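Membrane protein (Acinetobacter baumannii AB307-0294, PDB 5DL5) probably forms an outer-membrane beta-barrel channel of the OprD porin family that admits small molecules, likely including antibiotics, to the bacterial cell. Local coordinates at residues A[214-219]-A[242-247]; A[249-254]-A[307-312]; A[222-227]-A[236-241]; A[275-280]-A[296-301]; A[391-396]-A[424-429]. All blocks are in the same frame, centred on the assembly; numbering follows the deposited sequence.

Contact 1 (A[214-219]-A[242-247])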
# COMPACT_ATOMS: atom_id res chain seq x y z
N ASN A 214 8.57 -20.56 -1.55
CA ASN A 214 9.90 -20.26 -1.07
C ASN A 214 10.07 -18.96 -0.37
O ASN A 214 11.23 -18.52 -0.22
CB ASN A 214 10.91 -20.37 -2.23
CG ASN A 214 10.98 -21.80 -2.76
OD1 ASN A 214 10.90 -22.75 -1.98
ND2 ASN A 214 11.00 -21.95 -4.04
N ALA A 215 8.98 -18.29 0.02
CA ALA A 215 9.13 -16.95 0.53
C ALA A 215 8.40 -16.78 1.91
O ALA A 215 9.03 -16.63 2.92
CB ALA A 215 8.55 -15.97 -0.44
N LEU A 216 7.08 -16.90 1.94
CA LEU A 216 6.36 -16.70 3.10
C LEU A 216 4.91 -17.13 2.95
O LEU A 216 4.41 -17.21 1.82
CB LEU A 216 6.36 -15.22 3.51
CG LEU A 216 5.88 -14.15 2.50
CD1 LEU A 216 4.45 -13.72 2.72
CD2 LEU A 216 6.67 -12.89 2.75
N GLU A 217 4.28 -17.30 4.10
CA GLU A 217 2.87 -17.52 4.27
C GLU A 217 2.36 -16.40 5.11
O GLU A 217 3.03 -15.97 6.08
CB GLU A 217 2.58 -18.92 4.90
CG GLU A 217 3.21 -20.03 4.10
CD GLU A 217 3.14 -21.43 4.75
OE1 GLU A 217 3.09 -21.60 6.03
OE2 GLU A 217 3.20 -22.38 3.92
N ARG A 218 1.21 -15.87 4.72
CA ARG A 218 0.68 -14.72 5.40
C ARG A 218 -0.83 -14.74 5.45
O ARG A 218 -1.47 -15.10 4.45
CB ARG A 218 1.18 -13.43 4.75
CG ARG A 218 0.66 -12.17 5.39
CD ARG A 218 1.63 -10.99 5.17
NE ARG A 218 1.60 -10.54 3.88
CZ ARG A 218 2.64 -9.93 3.21
NH1 ARG A 218 3.87 -9.80 3.68
NH2 ARG A 218 2.41 -9.63 1.96
N HIS A 219 -1.37 -14.46 6.63
CA HIS A 219 -2.79 -14.29 6.79
C HIS A 219 -3.13 -12.94 7.34
O HIS A 219 -2.35 -12.40 8.14
CB HIS A 219 -3.33 -15.44 7.66
CG HIS A 219 -3.09 -16.81 7.06
ND1 HIS A 219 -1.96 -17.55 7.32
CD2 HIS A 219 -3.82 -17.53 6.17
CE1 HIS A 219 -2.01 -18.69 6.64
NE2 HIS A 219 -3.12 -18.69 5.93
N TYR A 242 -1.89 -9.15 10.98
CA TYR A 242 -1.27 -10.16 10.13
C TYR A 242 -0.48 -11.19 10.96
O TYR A 242 0.21 -10.88 11.96
CB TYR A 242 -0.27 -9.57 9.16
CG TYR A 242 -0.77 -8.58 8.17
CD1 TYR A 242 -0.77 -7.23 8.47
CD2 TYR A 242 -1.11 -9.00 6.86
CE1 TYR A 242 -1.14 -6.29 7.49
CE2 TYR A 242 -1.59 -8.11 5.92
CZ TYR A 242 -1.58 -6.73 6.24
OH TYR A 242 -1.97 -5.88 5.30
N HIS A 243 -0.56 -12.39 10.45
CA HIS A 243 0.36 -13.46 10.83
C HIS A 243 1.25 -13.87 9.62
O HIS A 243 0.72 -14.29 8.58
CB HIS A 243 -0.45 -14.62 11.35
CG HIS A 243 0.35 -15.85 11.58
ND1 HIS A 243 1.13 -16.01 12.70
CD2 HIS A 243 0.58 -16.93 10.80
CE1 HIS A 243 1.73 -17.19 12.66
NE2 HIS A 243 1.43 -17.76 11.50
N THR A 244 2.57 -13.81 9.78
CA THR A 244 3.49 -14.13 8.69
C THR A 244 4.52 -15.12 9.11
O THR A 244 5.22 -14.98 10.12
CB THR A 244 4.23 -12.86 8.21
OG1 THR A 244 3.30 -11.87 7.90
CG2 THR A 244 5.15 -13.17 6.91
N LYS A 245 4.66 -16.17 8.34
CA LYS A 245 5.73 -17.11 8.49
C LYS A 245 6.64 -16.97 7.28
O LYS A 245 6.23 -17.20 6.10
CB LYS A 245 5.23 -18.56 8.59
CG LYS A 245 6.36 -19.47 9.00
CD LYS A 245 5.89 -20.90 9.27
CE LYS A 245 5.39 -21.50 7.95
NZ LYS A 245 5.65 -22.96 7.80
N PHE A 246 7.84 -16.56 7.57
CA PHE A 246 8.86 -16.39 6.57
C PHE A 246 9.60 -17.67 6.42
O PHE A 246 10.03 -18.30 7.42
CB PHE A 246 9.89 -15.27 6.97
CG PHE A 246 9.31 -13.92 6.97
CD1 PHE A 246 9.27 -13.16 5.79
CD2 PHE A 246 8.80 -13.38 8.10
CE1 PHE A 246 8.73 -11.88 5.80
CE2 PHE A 246 8.27 -12.09 8.13
CZ PHE A 246 8.23 -11.33 6.96
N ASP A 247 9.79 -18.05 5.16
CA ASP A 247 10.56 -19.36 4.80
C ASP A 247 12.03 -19.10 5.21
O ASP A 247 12.53 -17.91 5.23
CB ASP A 247 10.47 -19.51 3.27
CG ASP A 247 10.93 -20.87 2.70
OD1 ASP A 247 10.04 -21.77 2.55
OD2 ASP A 247 12.10 -20.98 2.20

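Contact 2 (A[249-254]-A[307-312])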
# COMPACT_ATOMS: atom_id res chain seq x y z
N ASN A 249 14.65 -19.56 3.52
CA ASN A 249 15.34 -18.82 2.46
C ASN A 249 14.76 -17.48 2.10
O ASN A 249 15.16 -16.89 1.12
CB ASN A 249 15.36 -19.66 1.17
CG ASN A 249 15.91 -21.04 1.41
OD1 ASN A 249 15.46 -22.02 0.81
ND2 ASN A 249 16.82 -21.16 2.35
N ALA A 250 13.82 -16.98 2.86
CA ALA A 250 13.33 -15.65 2.60
C ALA A 250 14.28 -14.54 3.02
O ALA A 250 15.17 -14.75 3.81
CB ALA A 250 12.00 -15.46 3.29
N HIS A 251 13.98 -13.34 2.53
CA HIS A 251 14.70 -12.16 2.82
C HIS A 251 14.02 -11.41 3.94
O HIS A 251 12.84 -11.04 3.83
CB HIS A 251 14.78 -11.30 1.56
CG HIS A 251 15.74 -11.82 0.56
ND1 HIS A 251 15.36 -12.60 -0.52
CD2 HIS A 251 17.07 -11.65 0.45
CE1 HIS A 251 16.42 -12.91 -1.23
NE2 HIS A 251 17.46 -12.30 -0.69
N THR A 252 14.76 -11.19 5.01
CA THR A 252 14.24 -10.35 6.15
C THR A 252 15.43 -9.49 6.63
O THR A 252 16.57 -9.74 6.17
CB THR A 252 13.81 -11.24 7.35
OG1 THR A 252 14.86 -12.14 7.75
CG2 THR A 252 12.60 -12.02 7.07
N TYR A 253 15.19 -8.57 7.58
CA TYR A 253 16.26 -7.69 8.10
C TYR A 253 16.15 -7.57 9.63
O TYR A 253 17.17 -7.40 10.24
CB TYR A 253 16.27 -6.35 7.45
CG TYR A 253 14.94 -5.64 7.54
CD1 TYR A 253 13.98 -5.87 6.59
CD2 TYR A 253 14.60 -4.72 8.65
CE1 TYR A 253 12.74 -5.21 6.61
CE2 TYR A 253 13.33 -4.09 8.71
CZ TYR A 253 12.43 -4.32 7.64
OH TYR A 253 11.13 -3.82 7.57
N SER A 254 15.00 -7.72 10.28
CA SER A 254 14.90 -7.47 11.78
C SER A 254 14.90 -8.77 12.60
O SER A 254 14.53 -8.77 13.73
CB SER A 254 13.62 -6.59 11.99
OG SER A 254 12.46 -7.35 11.65
N GLY A 307 7.25 -6.51 2.01
CA GLY A 307 7.83 -5.83 0.85
C GLY A 307 9.19 -6.30 0.45
O GLY A 307 9.71 -5.77 -0.48
N GLN A 308 9.74 -7.35 1.05
CA GLN A 308 11.10 -7.76 0.79
C GLN A 308 11.14 -9.05 -0.07
O GLN A 308 12.22 -9.56 -0.28
CB GLN A 308 11.83 -8.07 2.05
CG GLN A 308 11.81 -7.05 3.19
CD GLN A 308 12.30 -5.71 2.74
OE1 GLN A 308 11.58 -4.72 2.75
NE2 GLN A 308 13.44 -5.69 2.29
N ASN A 309 10.00 -9.62 -0.43
CA ASN A 309 9.97 -10.94 -1.14
C ASN A 309 8.82 -10.93 -2.14
O ASN A 309 7.94 -11.83 -2.08
CB ASN A 309 9.69 -12.05 -0.05
CG ASN A 309 10.78 -12.18 1.02
OD1 ASN A 309 11.75 -12.79 0.75
ND2 ASN A 309 10.60 -11.60 2.20
N ALA A 310 8.72 -9.87 -2.95
CA ALA A 310 7.76 -9.77 -4.00
C ALA A 310 6.33 -9.95 -3.51
O ALA A 310 5.52 -10.59 -4.13
CB ALA A 310 8.13 -10.71 -5.11
N ASP A 311 6.07 -9.36 -2.35
CA ASP A 311 4.88 -9.59 -1.58
C ASP A 311 3.99 -8.36 -1.44
O ASP A 311 3.14 -8.36 -0.57
CB ASP A 311 5.22 -10.21 -0.16
CG ASP A 311 6.15 -9.36 0.64
OD1 ASP A 311 7.18 -8.83 0.08
OD2 ASP A 311 5.89 -9.13 1.86
N GLY A 312 4.19 -7.35 -2.30
CA GLY A 312 3.35 -6.22 -2.27
C GLY A 312 3.95 -5.14 -1.41
O GLY A 312 4.03 -5.29 -0.18

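Contact 3 (A[222-227]-A[236-241])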
# COMPACT_ATOMS: atom_id res chain seq x y z
N ASN A 222 -9.58 -8.68 9.53
CA ASN A 222 -10.04 -7.35 9.96
C ASN A 222 -11.50 -7.46 10.39
O ASN A 222 -12.31 -8.22 9.83
CB ASN A 222 -9.91 -6.33 8.84
CG ASN A 222 -10.60 -4.99 9.14
OD1 ASN A 222 -11.71 -4.76 8.73
ND2 ASN A 222 -9.92 -4.12 9.81
N VAL A 223 -11.80 -6.67 11.40
CA VAL A 223 -13.19 -6.36 11.75
C VAL A 223 -13.30 -4.83 12.00
O VAL A 223 -12.42 -4.22 12.64
CB VAL A 223 -13.68 -7.28 12.85
CG1 VAL A 223 -12.95 -7.06 14.17
CG2 VAL A 223 -15.14 -6.96 13.14
N ASN A 224 -14.40 -4.27 11.54
CA ASN A 224 -14.64 -2.89 11.50
C ASN A 224 -16.10 -2.67 11.88
O ASN A 224 -17.01 -3.25 11.32
CB ASN A 224 -14.20 -2.26 10.14
CG ASN A 224 -14.26 -0.77 10.18
OD1 ASN A 224 -15.34 -0.17 10.12
ND2 ASN A 224 -13.10 -0.15 10.44
N PHE A 225 -16.30 -1.88 12.95
CA PHE A 225 -17.61 -1.68 13.57
C PHE A 225 -17.79 -0.17 13.80
O PHE A 225 -17.01 0.46 14.48
CB PHE A 225 -17.81 -2.44 14.89
CG PHE A 225 -19.19 -2.21 15.50
CD1 PHE A 225 -20.33 -2.59 14.84
CD2 PHE A 225 -19.32 -1.53 16.66
CE1 PHE A 225 -21.61 -2.31 15.35
CE2 PHE A 225 -20.60 -1.25 17.21
CZ PHE A 225 -21.72 -1.64 16.53
N LYS A 226 -18.80 0.37 13.14
CA LYS A 226 -19.22 1.71 13.32
C LYS A 226 -20.45 1.82 14.17
O LYS A 226 -21.49 1.28 13.84
CB LYS A 226 -19.56 2.31 12.00
CG LYS A 226 -20.07 3.75 12.17
CD LYS A 226 -20.24 4.36 10.80
CE LYS A 226 -20.93 5.71 10.91
NZ LYS A 226 -21.16 6.16 9.50
N GLN A 227 -20.35 2.67 15.19
CA GLN A 227 -21.35 2.86 16.20
C GLN A 227 -21.91 4.31 16.20
O GLN A 227 -21.26 5.25 16.65
CB GLN A 227 -20.68 2.46 17.49
CG GLN A 227 -21.61 1.68 18.40
CD GLN A 227 -22.48 2.60 19.05
OE1 GLN A 227 -22.02 3.66 19.37
NE2 GLN A 227 -23.75 2.28 19.19
N THR A 236 -16.00 4.64 15.45
CA THR A 236 -15.64 3.51 14.65
C THR A 236 -14.44 2.79 15.30
O THR A 236 -13.39 3.42 15.54
CB THR A 236 -15.24 3.97 13.22
OG1 THR A 236 -16.31 4.72 12.73
CG2 THR A 236 -14.82 2.78 12.23
N TYR A 237 -14.60 1.47 15.49
CA TYR A 237 -13.59 0.63 16.02
C TYR A 237 -13.10 -0.30 14.98
O TYR A 237 -13.86 -0.81 14.17
CB TYR A 237 -14.16 -0.26 17.13
CG TYR A 237 -14.83 0.47 18.24
CD1 TYR A 237 -16.20 0.70 18.22
CD2 TYR A 237 -14.12 0.86 19.33
CE1 TYR A 237 -16.84 1.29 19.28
CE2 TYR A 237 -14.72 1.45 20.39
CZ TYR A 237 -16.09 1.66 20.36
OH TYR A 237 -16.67 2.30 21.40
N ASP A 238 -11.83 -0.52 14.99
CA ASP A 238 -11.16 -1.39 14.01
C ASP A 238 -10.14 -2.32 14.71
O ASP A 238 -9.28 -1.85 15.56
CB ASP A 238 -10.43 -0.55 12.94
CG ASP A 238 -9.93 -1.42 11.77
OD1 ASP A 238 -10.77 -1.80 10.86
OD2 ASP A 238 -8.73 -1.86 11.81
N PHE A 239 -10.20 -3.60 14.38
CA PHE A 239 -9.18 -4.59 14.81
C PHE A 239 -8.65 -5.25 13.57
O PHE A 239 -9.45 -5.80 12.73
CB PHE A 239 -9.89 -5.53 15.83
CG PHE A 239 -9.06 -6.70 16.38
CD1 PHE A 239 -7.67 -6.61 16.65
CD2 PHE A 239 -9.72 -7.91 16.76
CE1 PHE A 239 -6.95 -7.70 17.17
CE2 PHE A 239 -9.01 -9.01 17.32
CZ PHE A 239 -7.63 -8.90 17.56
N SER A 240 -7.36 -5.10 13.34
CA SER A 240 -6.69 -5.60 12.18
C SER A 240 -5.47 -6.41 12.64
O SER A 240 -4.84 -6.09 13.66
CB SER A 240 -6.18 -4.46 11.27
OG SER A 240 -7.32 -3.82 10.71
N GLY A 241 -5.08 -7.42 11.85
CA GLY A 241 -3.78 -8.05 12.07
C GLY A 241 -3.22 -9.01 10.99
O GLY A 241 -3.96 -9.42 10.12

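Contact 4 (A[275-280]-A[296-301])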
# COMPACT_ATOMS: atom_id res chain seq x y z
N ASN A 275 6.19 -13.60 12.58
CA ASN A 275 5.74 -12.28 13.07
C ASN A 275 4.27 -12.40 13.24
O ASN A 275 3.60 -12.95 12.35
CB ASN A 275 5.90 -11.22 12.01
CG ASN A 275 5.39 -9.85 12.42
OD1 ASN A 275 4.32 -9.41 11.94
ND2 ASN A 275 6.15 -9.18 13.33
N ASN A 276 3.76 -11.90 14.34
CA ASN A 276 2.36 -11.43 14.43
C ASN A 276 2.34 -9.89 14.68
O ASN A 276 3.07 -9.38 15.52
CB ASN A 276 1.60 -12.11 15.57
CG ASN A 276 1.57 -13.61 15.39
OD1 ASN A 276 0.91 -14.10 14.52
ND2 ASN A 276 2.38 -14.29 16.09
N ILE A 277 1.54 -9.18 13.93
CA ILE A 277 1.32 -7.73 14.11
C ILE A 277 -0.18 -7.54 14.11
O ILE A 277 -0.92 -8.01 13.25
CB ILE A 277 2.10 -6.88 13.12
CG1 ILE A 277 1.96 -5.38 13.49
CG2 ILE A 277 1.71 -7.21 11.70
CD1 ILE A 277 2.84 -4.48 12.66
N TRP A 278 -0.64 -6.81 15.10
CA TRP A 278 -2.06 -6.45 15.22
C TRP A 278 -2.23 -5.00 15.74
O TRP A 278 -1.31 -4.44 16.27
CB TRP A 278 -2.81 -7.46 16.07
CG TRP A 278 -2.36 -7.54 17.43
CD1 TRP A 278 -1.36 -8.35 17.93
CD2 TRP A 278 -2.85 -6.76 18.55
NE1 TRP A 278 -1.18 -8.05 19.26
CE2 TRP A 278 -2.03 -7.07 19.67
CE3 TRP A 278 -3.82 -5.78 18.69
CZ2 TRP A 278 -2.24 -6.56 20.94
CZ3 TRP A 278 -3.97 -5.16 19.98
CH2 TRP A 278 -3.18 -5.61 21.08
N ALA A 279 -3.44 -4.46 15.59
CA ALA A 279 -3.72 -3.11 15.91
C ALA A 279 -5.18 -2.94 16.17
O ALA A 279 -5.98 -3.65 15.59
CB ALA A 279 -3.28 -2.17 14.83
N ILE A 280 -5.48 -2.09 17.16
CA ILE A 280 -6.83 -1.67 17.46
C ILE A 280 -6.90 -0.15 17.36
O ILE A 280 -5.93 0.51 17.81
CB ILE A 280 -7.28 -2.13 18.86
CG1 ILE A 280 -6.25 -1.69 19.95
CG2 ILE A 280 -7.38 -3.62 18.85
CD1 ILE A 280 -6.67 -1.88 21.39
N GLN A 296 -0.68 -0.67 18.31
CA GLN A 296 -0.21 -1.63 17.37
C GLN A 296 0.92 -2.38 18.04
O GLN A 296 1.75 -1.80 18.73
CB GLN A 296 0.27 -0.89 16.12
CG GLN A 296 0.71 -1.72 14.97
CD GLN A 296 0.86 -0.85 13.69
OE1 GLN A 296 -0.13 -0.37 13.17
NE2 GLN A 296 2.06 -0.67 13.23
N GLN A 297 0.99 -3.69 17.86
CA GLN A 297 2.11 -4.42 18.52
C GLN A 297 2.55 -5.60 17.66
O GLN A 297 1.73 -6.27 16.99
CB GLN A 297 1.56 -4.92 19.85
CG GLN A 297 2.35 -6.02 20.49
CD GLN A 297 1.93 -6.32 21.95
OE1 GLN A 297 1.07 -5.64 22.56
NE2 GLN A 297 2.72 -7.20 22.58
N ASN A 298 3.84 -5.82 17.65
CA ASN A 298 4.46 -6.95 17.00
C ASN A 298 4.89 -7.99 18.02
O ASN A 298 5.40 -7.58 19.07
CB ASN A 298 5.77 -6.50 16.32
CG ASN A 298 5.56 -5.64 15.11
OD1 ASN A 298 5.61 -6.15 13.94
ND2 ASN A 298 5.31 -4.28 15.36
N THR A 299 4.72 -9.28 17.72
CA THR A 299 5.33 -10.34 18.55
C THR A 299 5.99 -11.36 17.54
O THR A 299 5.80 -11.27 16.28
CB THR A 299 4.27 -11.06 19.40
OG1 THR A 299 3.24 -11.54 18.57
CG2 THR A 299 3.59 -10.15 20.30
N GLY A 300 6.73 -12.29 18.09
CA GLY A 300 7.53 -13.28 17.38
C GLY A 300 9.00 -12.91 17.26
O GLY A 300 9.45 -11.92 17.82
N ASN A 301 9.76 -13.64 16.47
CA ASN A 301 11.16 -13.41 16.34
C ASN A 301 11.59 -12.62 15.06
O ASN A 301 12.76 -12.68 14.63
CB ASN A 301 11.96 -14.71 16.55
CG ASN A 301 11.56 -15.78 15.57
OD1 ASN A 301 10.75 -15.55 14.64
ND2 ASN A 301 12.06 -16.94 15.80

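Contact 5 (A[391-396]-A[424-429])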
# COMPACT_ATOMS: atom_id res chain seq x y z
N LYS A 391 -12.48 19.33 -11.75
CA LYS A 391 -13.06 18.49 -10.71
C LYS A 391 -12.35 17.21 -10.48
O LYS A 391 -11.97 16.57 -11.42
CB LYS A 391 -14.54 18.26 -11.01
CG LYS A 391 -15.28 17.82 -9.77
CD LYS A 391 -16.78 17.80 -10.04
CE LYS A 391 -17.38 16.61 -9.32
NZ LYS A 391 -16.82 15.38 -9.93
N ASP A 392 -12.12 16.91 -9.19
CA ASP A 392 -11.35 15.82 -8.65
C ASP A 392 -9.86 15.93 -8.79
O ASP A 392 -9.20 15.08 -8.29
CB ASP A 392 -11.73 14.39 -9.10
CG ASP A 392 -13.22 14.08 -9.00
OD1 ASP A 392 -13.96 14.73 -8.21
OD2 ASP A 392 -13.64 13.16 -9.78
N ALA A 393 -9.33 16.93 -9.43
CA ALA A 393 -7.90 17.17 -9.26
C ALA A 393 -7.59 17.46 -7.78
O ALA A 393 -8.43 18.03 -7.04
CB ALA A 393 -7.45 18.33 -10.15
N SER A 394 -6.43 17.04 -7.32
CA SER A 394 -6.00 17.29 -5.98
C SER A 394 -4.54 17.57 -5.79
O SER A 394 -3.67 17.01 -6.55
CB SER A 394 -6.31 16.11 -5.07
OG SER A 394 -5.71 14.91 -5.52
N LEU A 395 -4.27 18.26 -4.66
CA LEU A 395 -2.92 18.57 -4.24
C LEU A 395 -2.74 18.11 -2.78
O LEU A 395 -3.61 18.38 -1.97
CB LEU A 395 -2.67 20.01 -4.54
CG LEU A 395 -1.36 20.54 -3.97
CD1 LEU A 395 -0.21 19.88 -4.75
CD2 LEU A 395 -1.31 22.02 -4.09
N ARG A 396 -1.69 17.32 -2.48
CA ARG A 396 -1.43 16.72 -1.15
C ARG A 396 -0.06 17.23 -0.84
O ARG A 396 0.86 17.05 -1.67
CB ARG A 396 -1.20 15.22 -1.20
CG ARG A 396 -2.45 14.50 -1.26
CD ARG A 396 -2.35 13.00 -1.01
NE ARG A 396 -1.31 12.26 -1.72
CZ ARG A 396 -1.28 11.87 -3.00
NH1 ARG A 396 -2.15 12.27 -3.91
NH2 ARG A 396 -0.28 11.10 -3.41
N ASP A 424 -2.31 15.43 -8.59
CA ASP A 424 -3.03 14.34 -9.31
C ASP A 424 -4.11 15.00 -10.09
O ASP A 424 -4.98 15.65 -9.51
CB ASP A 424 -3.67 13.37 -8.31
CG ASP A 424 -2.67 12.39 -7.70
OD1 ASP A 424 -1.48 12.45 -8.11
OD2 ASP A 424 -3.03 11.61 -6.75
N ILE A 425 -4.05 14.88 -11.40
CA ILE A 425 -5.05 15.39 -12.31
C ILE A 425 -5.71 14.21 -13.12
O ILE A 425 -5.12 13.69 -14.15
CB ILE A 425 -4.46 16.38 -13.26
CG1 ILE A 425 -3.83 17.55 -12.45
CG2 ILE A 425 -5.55 16.94 -14.17
CD1 ILE A 425 -3.06 18.51 -13.27
N PRO A 426 -6.92 13.80 -12.68
CA PRO A 426 -7.63 12.71 -13.35
C PRO A 426 -8.34 13.18 -14.57
O PRO A 426 -8.92 14.25 -14.58
CB PRO A 426 -8.56 12.20 -12.22
CG PRO A 426 -8.92 13.45 -11.44
CD PRO A 426 -7.62 14.26 -11.45
N VAL A 427 -8.27 12.42 -15.68
CA VAL A 427 -9.01 12.75 -16.90
C VAL A 427 -9.76 11.49 -17.48
O VAL A 427 -9.13 10.39 -17.66
CB VAL A 427 -8.03 13.27 -17.95
CG1 VAL A 427 -8.68 13.40 -19.30
CG2 VAL A 427 -7.38 14.59 -17.47
N LYS A 428 -11.07 11.63 -17.72
CA LYS A 428 -11.91 10.57 -18.22
C LYS A 428 -11.71 10.54 -19.69
O LYS A 428 -11.80 11.54 -20.32
CB LYS A 428 -13.40 10.73 -17.88
CG LYS A 428 -14.36 10.23 -18.97
CD LYS A 428 -15.81 10.19 -18.50
CE LYS A 428 -16.01 9.06 -17.50
NZ LYS A 428 -16.50 9.61 -16.22
N LEU A 429 -11.40 9.39 -20.23
CA LEU A 429 -11.29 9.25 -21.68
C LEU A 429 -12.66 8.84 -22.24
O LEU A 429 -13.01 9.26 -23.30
CB LEU A 429 -10.26 8.20 -22.00
CG LEU A 429 -8.85 8.47 -21.45
CD1 LEU A 429 -7.99 7.22 -21.41
CD2 LEU A 429 -8.22 9.57 -22.27

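Contact 1 (A[214-219]-A[242-247])
Strands 216-219 and 242-246 run antiparallel at 175° with axes 4.6 Å apart, and the hydrogen-bonded pairs Glu217-Lys245 and His219-His243 each exchange two bonds lying in the carbonyl planes. Past them, Asp247 N reaches Ala215 O at 2.8 Å from above the carbonyl plane, next to a classic beta bulge that Ala215 and Leu216 form against strand 203-212. Leu216 CD2 meets Phe246 CE1 at 3.8 Å, while Thr244 CG2 sits over one face of the Phe246 ring, toward its rim. Side chains alternate between two faces, as in a porin barrel wall; the face bearing Leu216, Arg218, Thr244 and Phe246 is met by the loop residue Tyr304. Arg218, CG anti to the backbone N, lays CD 3.3 Å from Thr244 OG1 and 3.8 Å from Tyr242 CD2; its guanidinium, bent away at chi3 (72°), bonds to Val134 and Asp311. On the other face Glu217 and Lys245 lie alongside, OE1 and NZ forming a 3.4 Å salt bridge.

Contact 2 (A[249-254]-A[307-312])
Chi1 of Asn309 (-63°) sets CG beside its own backbone N, and chi2 (-80°) turns the carboxamide so that both of its polar atoms address one residue, His251. Asn309 OD1 accepts from His251 N at 2.9 Å, nearly straight, while Asn309 ND2 donates to His251 O at 2.8 Å. Each acceptor is approached in plane on a lone pair, so two bonds fix the rotation of the amide, much as a neighbouring peptide group would bond. The same OD1 lies at the edge of the His251 ring and 3.5 Å from His251 CB. Tyr253, its CG in the crowded position between N and carbonyl carbon, sends CE1 to within 3.9 Å of Gln308 CD, ring and amide nearly perpendicular (78°). Behind Asn309, the Asp311 carboxylate gathers the turn as a second shell: OD1 takes Asn309 N at 3.0 Å and OD2 takes Gly307 N at 3.0 Å, both from above its plane. OD2 also pairs with Arg218 of strand 216-229, and Phe246 backs Asn309. Such loop-to-loop bonding is consistent with long loops folded inward against the barrel wall, as in OprD-type porins.

Contact 3 (A[222-227]-A[236-241])
Asn222 leaves a beta hairpin of the porin barrel wall, in which strands 222-227 and 236-241 run antiparallel at 170°, and its side chain leans across to the partner strand. With CG anti to the backbone N (chi1 170°), CB passes Phe239 O at 4.0 Å and CG comes 3.6 Å from Asp238 OD1. At the tip, Asn222 OD1 lies 3.8 Å from Asp238 OD1, two acceptors without a bond, whereas ND2 donates to Asp238 OD1 at 2.7 Å and to Ser240 OG at 2.8 Å, both close to the amide plane. Asn224, also anti at chi1, brings its own ND2 to the same Asp238 OD1, which receives Asn222 on its syn lone pair and Asn224 on its anti lone pair. Two amide donors would tend to stabilise the carboxylate charge. These polar side chains share one face, while Val223, Phe225, Tyr237 and Phe239 form an apolar and aromatic face on the surface, as expected for a wall bordered by lipid. There Val223 CG1 packs on Phe239 CB, and Tyr237 CD1 comes to the edge of the Phe225 ring, 4.1 Å from its CD2. Asp238 OD2 accepts the Ser240 hydroxyl, OG 2.7 Å away, on its syn lone pair.

Contact 4 (A[275-280]-A[296-301])
Backbone bonding sets the frame: strands 275-280 and 296-300 run antiparallel at 164°, and Asn276-Thr299 and Trp278-Gln297 are hydrogen-bonded pairs. The bond from Asn276 N to Thr299 O comes from above the carbonyl plane, whereas Gln297 N meets Trp278 O nearly along the C=O axis. Between these pairs CA-H groups lean on carbonyls, as where Ile277 CA lies 3.3 Å from Gln297 O.

Among side-chain hydrogen bonds, Asn275 ND2 donates to Asn298 OD1 at 3.1 Å, in plane and on a lone pair, with CG of Asn275 anti to its backbone N (chi1 177°). Asn275 ND2 also serves Val302 O, and Asn298 ND2 is taken up by Phe326 O and Glu331 O. Gln296 NE2 bonds to Phe326 O too, and its OE1 accepts from Asn320 N.

Van der Waals contact joins the Ile277 methyl to two of these amides, CD1 lying 3.5 Å from Asn298 OD1 and 3.9 Å from Gln296 NE2. Ala279 CB touches Gln296 CB at 4.0 Å.

On the other face Trp278, CG in the crowded position between N and carbonyl carbon, lies against the Gln297 chain: CB of Gln297 stands 3.9 Å above the ring plane, offset toward the rim, and OE1, held by Tyr295 OH, lies 3.8 Å from Trp278 CZ2. This is an antiparallel hairpin, strands 273-286 and 289-300, of an OprD-family barrel wall, one face bonded to loops and the tryptophan face probably toward lipid.

Contact 5 (A[391-396]-A[424-429])
Ser394 and Asp424 form an antiparallel hydrogen-bonded pair at the end of the hairpin of strands 394-404 and 416-428, and both of their backbone polar groups are satisfied by each other. Ser394 N donates to Asp424 O at 3.0 Å in the carbonyl plane; Asp424 N returns a bond to Ser394 O at 2.9 Å, nearly along the C=O axis (165°). A further approach to Asp424 O comes from Ala393 CA, 3.3 Å away, as a CA-H...O contact. Pro426, which lacks an N-H, cannot continue the bonding pattern as a donor: its CD sits 3.7 Å from Ala393 CA and its CG 3.6 Å from Asp392 O, while Asp392 and Ala393 bond instead to Val385, just past strand 371-384.

The carboxylate of Asp424, its CG beside the backbone N (chi1 -78°), has both oxygens engaged. OD2 receives Arg396 NH1 at 3.0 Å, from above the carboxylate plane yet within the guanidinium plane of Arg396, whose chain bends at chi3 (-48°) to bring that nitrogen over. OD1 is bridged by Arg35 of strand 29-43, the first strand of the barrel. At the exposed end, Lys391 NZ and Asp392 OD1 form a salt bridge at 3.4 Å, its hydrogen bond weak.

Buried between two arginines, Asp424 is probably kept ionised, and its charge ties the closing strand of the barrel to both neighbours.

Contacts 1 and 3 lie on one hairpin, strands 216-229 and 233-246, with centres 23 Å apart and contact 3 nested inside the loop that contact 1 closes. Contact 4, on the next hairpin, joins both: Tyr242 N bonds to Ile277 O and His243 ND1 to Asn276 OD1 from contact 1, while Ser240 O meets Ala279 N from contact 3. Contact 2, centred 9 Å from contact 1, holds loops that reach the wall through Arg218 and Asp311 (NH1 to OD2 2.8 Å); the Tyr253 side chain lies about 8 Å from a bound C8E detergent. Contact 5, its centre about 37 Å from that of contact 1, is on the last hairpin, whose final strand also pairs with the first, 29-43.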